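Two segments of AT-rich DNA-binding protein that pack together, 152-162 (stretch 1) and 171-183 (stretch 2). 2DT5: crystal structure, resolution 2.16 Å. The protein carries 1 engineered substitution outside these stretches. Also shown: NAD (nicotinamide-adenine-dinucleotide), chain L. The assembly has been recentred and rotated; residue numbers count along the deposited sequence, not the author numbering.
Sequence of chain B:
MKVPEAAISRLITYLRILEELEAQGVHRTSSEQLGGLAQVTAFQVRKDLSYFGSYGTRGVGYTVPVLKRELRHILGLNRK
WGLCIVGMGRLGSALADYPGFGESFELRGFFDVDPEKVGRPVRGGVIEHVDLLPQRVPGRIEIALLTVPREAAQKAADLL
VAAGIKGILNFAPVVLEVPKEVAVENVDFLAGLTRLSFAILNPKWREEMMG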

ATOM      1  N   ALA B 152       3.092 -19.476 -10.744  1.00 35.11           N
ATOM      2  CA  ALA B 152       2.517 -19.301 -12.070  1.00 37.84           C
ATOM      3  C   ALA B 152       2.550 -17.875 -12.592  1.00 31.40           C
ATOM      4  O   ALA B 152       2.185 -17.630 -13.734  1.00 37.15           O
ATOM      5  CB  ALA B 152       1.067 -19.811 -12.078  1.00 37.00           C
ATOM      6  N   ALA B 153       3.010 -16.942 -11.767  1.00 32.91           N
ATOM      7  CA  ALA B 153       3.008 -15.492 -12.110  1.00 32.68           C
ATOM      8  C   ALA B 153       3.687 -15.045 -13.422  1.00 38.85           C
ATOM      9  O   ALA B 153       3.042 -14.434 -14.272  1.00 37.17           O
ATOM     10  CB  ALA B 153       3.613 -14.714 -10.949  1.00 31.72           C
ATOM     11  N   GLN B 154       4.969 -15.365 -13.572  1.00 36.03           N
ATOM     12  CA  GLN B 154       5.718 -14.949 -14.749  1.00 34.59           C
ATOM     13  C   GLN B 154       5.074 -15.403 -16.050  1.00 36.96           C
ATOM     14  O   GLN B 154       4.944 -14.623 -16.984  1.00 43.88           O
ATOM     15  CB  GLN B 154       7.155 -15.473 -14.665  1.00 40.53           C
ATOM     16  CG  GLN B 154       8.039 -15.067 -15.845  1.00 38.38           C
ATOM     17  CD  GLN B 154       8.153 -13.567 -15.989  1.00 37.38           C
ATOM     18  OE1 GLN B 154       8.627 -12.889 -15.080  1.00 35.26           O
ATOM     19  NE2 GLN B 154       7.791 -12.854 -17.035  1.00 37.03           N
ATOM     20  N   LYS B 155       4.680 -16.666 -16.118  1.00 40.92           N
ATOM     21  CA  LYS B 155       4.073 -17.163 -17.342  1.00 43.91           C
ATOM     22  C   LYS B 155       2.710 -16.521 -17.584  1.00 45.87           C
ATOM     23  O   LYS B 155       2.302 -16.310 -18.736  1.00 44.92           O
ATOM     24  CB  LYS B 155       3.961 -18.695 -17.308  1.00 53.33           C
ATOM     25  CG  LYS B 155       3.381 -19.271 -18.596  1.00 62.00           C
ATOM     26  CD  LYS B 155       4.038 -18.627 -19.831  1.00 70.61           C
ATOM     27  CE  LYS B 155       3.057 -18.508 -21.000  1.00 65.69           C
ATOM     28  NZ  LYS B 155       3.586 -17.668 -22.110  1.00 65.55           N
ATOM     29  N   ALA B 156       1.998 -16.203 -16.505  1.00 42.50           N
ATOM     30  CA  ALA B 156       0.706 -15.545 -16.667  1.00 38.38           C
ATOM     31  C   ALA B 156       0.985 -14.159 -17.258  1.00 30.78           C
ATOM     32  O   ALA B 156       0.286 -13.695 -18.176  1.00 32.66           O
ATOM     33  CB  ALA B 156      -0.012 -15.416 -15.307  1.00 38.12           C
ATOM     34  N   ALA B 157       2.014 -13.505 -16.731  1.00 31.39           N
ATOM     35  CA  ALA B 157       2.395 -12.169 -17.196  1.00 35.78           C
ATOM     36  C   ALA B 157       2.794 -12.220 -18.674  1.00 37.62           C
ATOM     37  O   ALA B 157       2.424 -11.336 -19.449  1.00 43.24           O
ATOM     38  CB  ALA B 157       3.551 -11.627 -16.359  1.00 26.08           C
ATOM     39  N   ASP B 158       3.548 -13.258 -19.053  1.00 38.87           N
ATOM     40  CA  ASP B 158       3.985 -13.438 -20.440  1.00 39.32           C
ATOM     41  C   ASP B 158       2.763 -13.503 -21.339  1.00 36.74           C
ATOM     42  O   ASP B 158       2.714 -12.875 -22.403  1.00 40.67           O
ATOM     43  CB  ASP B 158       4.790 -14.730 -20.570  1.00 44.67           C
ATOM     44  CG  ASP B 158       6.120 -14.660 -19.849  1.00 46.05           C
ATOM     45  OD1 ASP B 158       6.718 -15.730 -19.595  1.00 53.26           O
ATOM     46  OD2 ASP B 158       6.578 -13.536 -19.544  1.00 50.40           O
ATOM     47  N   LEU B 159       1.767 -14.265 -20.905  1.00 34.38           N
ATOM     48  CA  LEU B 159       0.530 -14.385 -21.659  1.00 32.64           C
ATOM     49  C   LEU B 159      -0.178 -13.034 -21.781  1.00 35.42           C
ATOM     50  O   LEU B 159      -0.763 -12.723 -22.820  1.00 37.28           O
ATOM     51  CB  LEU B 159      -0.398 -15.398 -20.990  1.00 33.30           C
ATOM     52  CG  LEU B 159       0.069 -16.854 -21.089  1.00 44.54           C
ATOM     53  CD1 LEU B 159      -0.868 -17.783 -20.299  1.00 42.12           C
ATOM     54  CD2 LEU B 159       0.109 -17.255 -22.567  1.00 41.97           C
ATOM     55  N   LEU B 160      -0.127 -12.235 -20.716  1.00 36.77           N
ATOM     56  CA  LEU B 160      -0.759 -10.917 -20.719  1.00 36.78           C
ATOM     57  C   LEU B 160      -0.026 -10.000 -21.687  1.00 34.86           C
ATOM     58  O   LEU B 160      -0.648  -9.279 -22.465  1.00 34.46           O
ATOM     59  CB  LEU B 160      -0.763 -10.314 -19.300  1.00 26.50           C
ATOM     60  CG  LEU B 160      -1.900 -10.862 -18.425  1.00 34.67           C
ATOM     61  CD1 LEU B 160      -1.665 -10.533 -16.954  1.00 27.65           C
ATOM     62  CD2 LEU B 160      -3.220 -10.283 -18.913  1.00 29.57           C
ATOM     63  N   VAL B 161       1.301 -10.026 -21.638  1.00 37.79           N
ATOM     64  CA  VAL B 161       2.083  -9.194 -22.544  1.00 35.38           C
ATOM     65  C   VAL B 161       1.712  -9.574 -23.975  1.00 37.52           C
ATOM     66  O   VAL B 161       1.381  -8.718 -24.795  1.00 38.99           O
ATOM     67  CB  VAL B 161       3.587  -9.416 -22.341  1.00 39.52           C
ATOM     68  CG1 VAL B 161       4.376  -8.668 -23.415  1.00 36.62           C
ATOM     69  CG2 VAL B 161       3.993  -8.944 -20.951  1.00 36.20           C
ATOM     70  N   ALA B 162       1.740 -10.869 -24.261  1.00 41.37           N
ATOM     71  CA  ALA B 162       1.418 -11.355 -25.597  1.00 40.16           C
ATOM     72  C   ALA B 162       0.044 -10.903 -26.069  1.00 45.31           C
ATOM     73  O   ALA B 162      -0.126 -10.534 -27.235  1.00 47.04           O
ATOM     74  CB  ALA B 162       1.500 -12.878 -25.627  1.00 38.90           C
TER
HETATM   75  PA  NAD L 302      -5.605 -19.207  -4.739  1.00 32.75           P
HETATM   76  O1A NAD L 302      -6.849 -19.166  -3.910  1.00 31.61           O
HETATM   77  O2A NAD L 302      -4.785 -20.459  -4.780  1.00 36.83           O
HETATM   78  O5B NAD L 302      -6.059 -18.787  -6.171  1.00 26.24           O
HETATM   79  C5B NAD L 302      -5.149 -18.715  -7.297  1.00 29.88           C
HETATM   80  C4B NAD L 302      -6.000 -18.860  -8.533  1.00 29.10           C
HETATM   81  O4B NAD L 302      -5.041 -18.749  -9.637  1.00 34.36           O
HETATM   82  C3B NAD L 302      -6.674 -20.268  -8.768  1.00 34.27           C
HETATM   83  O3B NAD L 302      -8.111 -20.087  -8.967  1.00 26.39           O
HETATM   84  C2B NAD L 302      -5.989 -20.846 -10.004  1.00 33.57           C
HETATM   85  O2B NAD L 302      -6.722 -21.700 -10.797  1.00 34.61           O
HETATM   86  C1B NAD L 302      -5.549 -19.549 -10.676  1.00 35.22           C
HETATM   87  N9A NAD L 302      -4.454 -19.712 -11.595  1.00 35.39           N
HETATM   88  C8A NAD L 302      -3.251 -20.432 -11.552  1.00 30.48           C
HETATM   89  N7A NAD L 302      -2.520 -20.283 -12.642  1.00 31.22           N
HETATM   90  C5A NAD L 302      -3.196 -19.460 -13.471  1.00 35.11           C
HETATM   91  C6A NAD L 302      -2.910 -18.920 -14.808  1.00 44.14           C
HETATM   92  N6A NAD L 302      -1.811 -19.209 -15.469  1.00 44.72           N
HETATM   93  N1A NAD L 302      -3.899 -18.077 -15.324  1.00 40.14           N
HETATM   94  C2A NAD L 302      -5.049 -17.742 -14.701  1.00 38.09           C
HETATM   95  N3A NAD L 302      -5.364 -18.233 -13.426  1.00 36.20           N
HETATM   96  C4A NAD L 302      -4.413 -19.091 -12.851  1.00 32.86           C
HETATM   97  O3  NAD L 302      -4.627 -18.026  -4.274  1.00 31.69           O
HETATM   98  PN  NAD L 302      -4.904 -16.657  -3.398  1.00 29.21           P
HETATM   99  O1N NAD L 302      -4.843 -16.982  -1.961  1.00 29.94           O
HETATM  100  O2N NAD L 302      -6.148 -16.054  -3.963  1.00 27.42           O
HETATM  101  O5D NAD L 302      -3.576 -15.815  -3.770  1.00 30.93           O
HETATM  102  C5D NAD L 302      -3.362 -15.342  -5.133  1.00 25.21           C
HETATM  103  C4D NAD L 302      -2.079 -14.602  -5.199  1.00 29.45           C
HETATM  104  O4D NAD L 302      -2.155 -13.412  -4.278  1.00 28.36           O
HETATM  105  C3D NAD L 302      -0.815 -15.411  -4.682  1.00 27.44           C
HETATM  106  O3D NAD L 302       0.337 -15.105  -5.497  1.00 34.58           O
HETATM  107  C2D NAD L 302      -0.635 -14.863  -3.278  1.00 24.07           C
HETATM  108  O2D NAD L 302       0.615 -15.099  -2.721  1.00 30.78           O
HETATM  109  C1D NAD L 302      -0.960 -13.345  -3.517  1.00 29.64           C
HETATM  110  N1N NAD L 302      -1.104 -12.626  -2.224  1.00 31.73           N
HETATM  111  C2N NAD L 302      -0.704 -11.261  -2.252  1.00 32.70           C
HETATM  112  C3N NAD L 302      -1.069 -10.385  -1.328  1.00 28.93           C
HETATM  113  C7N NAD L 302      -0.569  -8.974  -1.400  1.00 32.65           C
HETATM  114  O7N NAD L 302      -0.722  -8.247  -0.394  1.00 29.94           O
HETATM  115  N7N NAD L 302       0.063  -8.564  -2.514  1.00 27.50           N
HETATM  116  C4N NAD L 302      -1.978 -10.791  -0.172  1.00 31.92           C
HETATM  117  C5N NAD L 302      -2.909 -11.889  -0.652  1.00 33.45           C
HETATM  118  C6N NAD L 302      -2.290 -12.920  -1.398  1.00 29.77           C
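Stretch 2, residues 171-183: FAPVVLEVPKEVA

Stretch 1 is helical from Ala 153 to Ala 162, as its unbroken series of i to i-4 backbone hydrogen bonds attests, from Ala 156 N to Ala 152 O (3.1 Å) through Ala 162 N to Asp 158 O (2.9 Å). Stretch 2 forms no regular helix and, up to Val 182, no strand. From Val 174 to Val 178 its phi/psi values are nevertheless extended, running from -161/151 at Val 174 to -146/152 at Val 178, before a type I beta turn from Pro 179 to Val 182, closed by Val 182 N to Pro 179 O at 2.8 Å. The register gives the direction: Ala 153 CA lies 6.5 Å from Ala 172 CA, Gln 154 CA 5.7 Å from Leu 176 CA, and Asp 158 CA 7.2 Å from Val 178 CA. Numbers rise together, so stretch 2 follows the helix in the same N-to-C sense. Together the two bury 409 Å², both sides summed.

The apolar contacts follow a helical stripe, since Ala 153, Ala 157 and Val 161 recur every four residues and each directs its CA-to-CB bond toward stretch 2. Ala 153 CB meets Val 174 CG1 at 3.6 Å, Ala 172 CB at 3.8 Å and Leu 176 CD2 at 3.9 Å. One turn later, Ala 157 CB lies 4.1 Å from Leu 176 CD1 and 4.4 Å from Val 178 CG1, so Leu 176 touches two successive turns, and its CD2 is within reach of both alanines, 4.3 Å from Ala 157 CB. Val 161 CG1 lies 3.8 Å from Pro 179 CG, and Val 161 CG2 lies 4.1 Å from Pro 179 CD, 4.3 Å from Val 178 CB and 4.4 Å from Val 182 CG2. The beta turn thus brings a residue from each of its ends to the same valine.

The polar contacts centre on Gln 154. Its CA-to-CB bond points sideways, but the end of the chain, with chi1 t and chi2 p, comes nearer to stretch 2. There the amide pairs with the backbone of a single residue: Glu 177 N donates to Gln 154 OE1 (2.7 Å, 139°), and Gln 154 NE2 donates to Glu 177 O (2.7 Å, 150°). A second hydrogen bond from Gln 154 NE2, to Asp 158 OD2 at 2.9 Å and 160°, ties the amide to the next turn of its own helix. The Glu 177 side chain takes no part in this pairing; its end leads away.

Bound NAD meets the beginning of stretch 2, where its N7N donates a hydrogen bond to Phe 171 O (3.0 Å, 164°).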

ATOM      1  N   PHE B 171      -0.031  -8.737  -7.735  1.00 31.00           N
ATOM      2  CA  PHE B 171      -0.179  -9.067  -6.318  1.00 30.72           C
ATOM      3  C   PHE B 171       0.711 -10.242  -5.911  1.00 29.44           C
ATOM      4  O   PHE B 171       0.998 -10.421  -4.726  1.00 28.60           O
ATOM      5  CB  PHE B 171      -1.630  -9.407  -5.976  1.00 26.01           C
ATOM      6  CG  PHE B 171      -2.583  -8.245  -6.123  1.00 27.61           C
ATOM      7  CD1 PHE B 171      -2.975  -7.803  -7.384  1.00 23.67           C
ATOM      8  CD2 PHE B 171      -3.062  -7.583  -4.994  1.00 27.61           C
ATOM      9  CE1 PHE B 171      -3.836  -6.714  -7.530  1.00 27.44           C
ATOM     10  CE2 PHE B 171      -3.929  -6.484  -5.118  1.00 27.22           C
ATOM     11  CZ  PHE B 171      -4.315  -6.050  -6.385  1.00 30.50           C
ATOM     12  N   ALA B 172       1.130 -11.045  -6.884  1.00 28.42           N
ATOM     13  CA  ALA B 172       1.987 -12.203  -6.587  1.00 27.44           C
ATOM     14  C   ALA B 172       3.318 -11.752  -5.986  1.00 29.50           C
ATOM     15  O   ALA B 172       3.930 -10.793  -6.459  1.00 32.72           O
ATOM     16  CB  ALA B 172       2.231 -13.013  -7.858  1.00 28.48           C
ATOM     17  N   PRO B 173       3.777 -12.428  -4.926  1.00 30.05           N
ATOM     18  CA  PRO B 173       5.043 -12.065  -4.277  1.00 34.22           C
ATOM     19  C   PRO B 173       6.244 -12.471  -5.112  1.00 35.80           C
ATOM     20  O   PRO B 173       6.998 -13.351  -4.713  1.00 31.91           O
ATOM     21  CB  PRO B 173       4.987 -12.835  -2.955  1.00 33.40           C
ATOM     22  CG  PRO B 173       4.285 -14.107  -3.372  1.00 32.45           C
ATOM     23  CD  PRO B 173       3.161 -13.594  -4.267  1.00 30.31           C
ATOM     24  N   VAL B 174       6.413 -11.833  -6.267  1.00 35.11           N
ATOM     25  CA  VAL B 174       7.525 -12.138  -7.151  1.00 39.77           C
ATOM     26  C   VAL B 174       7.746 -10.979  -8.126  1.00 45.12           C
ATOM     27  O   VAL B 174       6.810 -10.244  -8.457  1.00 44.86           O
ATOM     28  CB  VAL B 174       7.246 -13.417  -7.956  1.00 41.53           C
ATOM     29  CG1 VAL B 174       6.123 -13.162  -8.961  1.00 36.73           C
ATOM     30  CG2 VAL B 174       8.523 -13.870  -8.669  1.00 46.40           C
ATOM     31  N   VAL B 175       8.983 -10.801  -8.576  1.00 43.58           N
ATOM     32  CA  VAL B 175       9.275  -9.724  -9.513  1.00 41.90           C
ATOM     33  C   VAL B 175       9.099 -10.257 -10.920  1.00 40.36           C
ATOM     34  O   VAL B 175       9.725 -11.238 -11.300  1.00 44.56           O
ATOM     35  CB  VAL B 175      10.696  -9.207  -9.345  1.00 45.25           C
ATOM     36  CG1 VAL B 175      10.900  -7.990 -10.222  1.00 43.97           C
ATOM     37  CG2 VAL B 175      10.946  -8.874  -7.887  1.00 45.96           C
ATOM     38  N   LEU B 176       8.229  -9.608 -11.683  1.00 35.72           N
ATOM     39  CA  LEU B 176       7.941 -10.032 -13.038  1.00 35.81           C
ATOM     40  C   LEU B 176       8.960  -9.524 -14.042  1.00 43.77           C
ATOM     41  O   LEU B 176       9.636  -8.523 -13.818  1.00 43.45           O
ATOM     42  CB  LEU B 176       6.551  -9.549 -13.456  1.00 32.36           C
ATOM     43  CG  LEU B 176       5.385  -9.917 -12.521  1.00 33.37           C
ATOM     44  CD1 LEU B 176       4.114  -9.311 -13.075  1.00 32.05           C
ATOM     45  CD2 LEU B 176       5.245 -11.433 -12.395  1.00 32.13           C
ATOM     46  N   GLU B 177       9.047 -10.244 -15.153  1.00 46.83           N
ATOM     47  CA  GLU B 177       9.929  -9.925 -16.262  1.00 49.89           C
ATOM     48  C   GLU B 177       9.000  -9.532 -17.384  1.00 43.75           C
ATOM     49  O   GLU B 177       8.261 -10.374 -17.893  1.00 43.42           O
ATOM     50  CB  GLU B 177      10.713 -11.164 -16.690  1.00 55.14           C
ATOM     51  CG  GLU B 177      11.742 -11.623 -15.694  1.00 68.70           C
ATOM     52  CD  GLU B 177      12.889 -10.650 -15.588  1.00 77.12           C
ATOM     53  OE1 GLU B 177      12.672  -9.531 -15.079  1.00 83.68           O
ATOM     54  OE2 GLU B 177      14.005 -11.000 -16.029  1.00 82.93           O
ATOM     55  N   VAL B 178       9.028  -8.263 -17.770  1.00 39.59           N
ATOM     56  CA  VAL B 178       8.163  -7.791 -18.842  1.00 40.99           C
ATOM     57  C   VAL B 178       8.890  -6.695 -19.624  1.00 40.83           C
ATOM     58  O   VAL B 178       9.758  -6.017 -19.083  1.00 42.36           O
ATOM     59  CB  VAL B 178       6.824  -7.202 -18.271  1.00 44.94           C
ATOM     60  CG1 VAL B 178       6.151  -8.202 -17.314  1.00 38.74           C
ATOM     61  CG2 VAL B 178       7.097  -5.881 -17.553  1.00 35.97           C
ATOM     62  N   PRO B 179       8.562  -6.527 -20.914  1.00 41.80           N
ATOM     63  CA  PRO B 179       9.226  -5.482 -21.700  1.00 44.16           C
ATOM     64  C   PRO B 179       8.957  -4.096 -21.114  1.00 47.18           C
ATOM     65  O   PRO B 179       7.889  -3.844 -20.547  1.00 44.14           O
ATOM     66  CB  PRO B 179       8.631  -5.666 -23.100  1.00 48.39           C
ATOM     67  CG  PRO B 179       7.311  -6.365 -22.850  1.00 46.69           C
ATOM     68  CD  PRO B 179       7.670  -7.336 -21.763  1.00 45.09           C
ATOM     69  N   LYS B 180       9.925  -3.198 -21.248  1.00 49.40           N
ATOM     70  CA  LYS B 180       9.782  -1.862 -20.702  1.00 51.58           C
ATOM     71  C   LYS B 180       8.522  -1.140 -21.174  1.00 47.80           C
ATOM     72  O   LYS B 180       8.101  -0.157 -20.574  1.00 47.67           O
ATOM     73  CB  LYS B 180      11.032  -1.037 -21.015  1.00 55.99           C
ATOM     74  CG  LYS B 180      11.498  -1.098 -22.461  1.00 71.82           C
ATOM     75  CD  LYS B 180      12.803  -0.312 -22.653  1.00 75.66           C
ATOM     76  CE  LYS B 180      13.331  -0.421 -24.083  1.00 80.83           C
ATOM     77  NZ  LYS B 180      13.733  -1.816 -24.445  1.00 83.04           N
ATOM     78  N   GLU B 181       7.906  -1.647 -22.233  1.00 46.66           N
ATOM     79  CA  GLU B 181       6.697  -1.047 -22.779  1.00 46.10           C
ATOM     80  C   GLU B 181       5.475  -1.285 -21.885  1.00 45.35           C
ATOM     81  O   GLU B 181       4.482  -0.579 -21.990  1.00 43.55           O
ATOM     82  CB  GLU B 181       6.399  -1.620 -24.170  1.00 50.93           C
ATOM     83  CG  GLU B 181       7.454  -1.336 -25.238  1.00 65.05           C
ATOM     84  CD  GLU B 181       8.825  -1.877 -24.876  1.00 64.27           C
ATOM     85  OE1 GLU B 181       8.922  -3.082 -24.559  1.00 65.26           O
ATOM     86  OE2 GLU B 181       9.800  -1.093 -24.914  1.00 68.72           O
ATOM     87  N   VAL B 182       5.557  -2.288 -21.020  1.00 41.66           N
ATOM     88  CA  VAL B 182       4.454  -2.643 -20.127  1.00 41.81           C
ATOM     89  C   VAL B 182       4.758  -2.207 -18.701  1.00 39.16           C
ATOM     90  O   VAL B 182       5.725  -2.672 -18.104  1.00 38.60           O
ATOM     91  CB  VAL B 182       4.225  -4.167 -20.142  1.00 39.70           C
ATOM     92  CG1 VAL B 182       3.182  -4.563 -19.114  1.00 36.69           C
ATOM     93  CG2 VAL B 182       3.809  -4.600 -21.537  1.00 36.33           C
ATOM     94  N   ALA B 183       3.933  -1.315 -18.160  1.00 34.85           N
ATOM     95  CA  ALA B 183       4.140  -0.841 -16.793  1.00 34.80           C
ATOM     96  C   ALA B 183       3.772  -1.924 -15.778  1.00 30.19           C
ATOM     97  O   ALA B 183       2.890  -2.754 -16.025  1.00 31.60           O
ATOM     98  CB  ALA B 183       3.309   0.420 -16.547  1.00 34.22           C
TER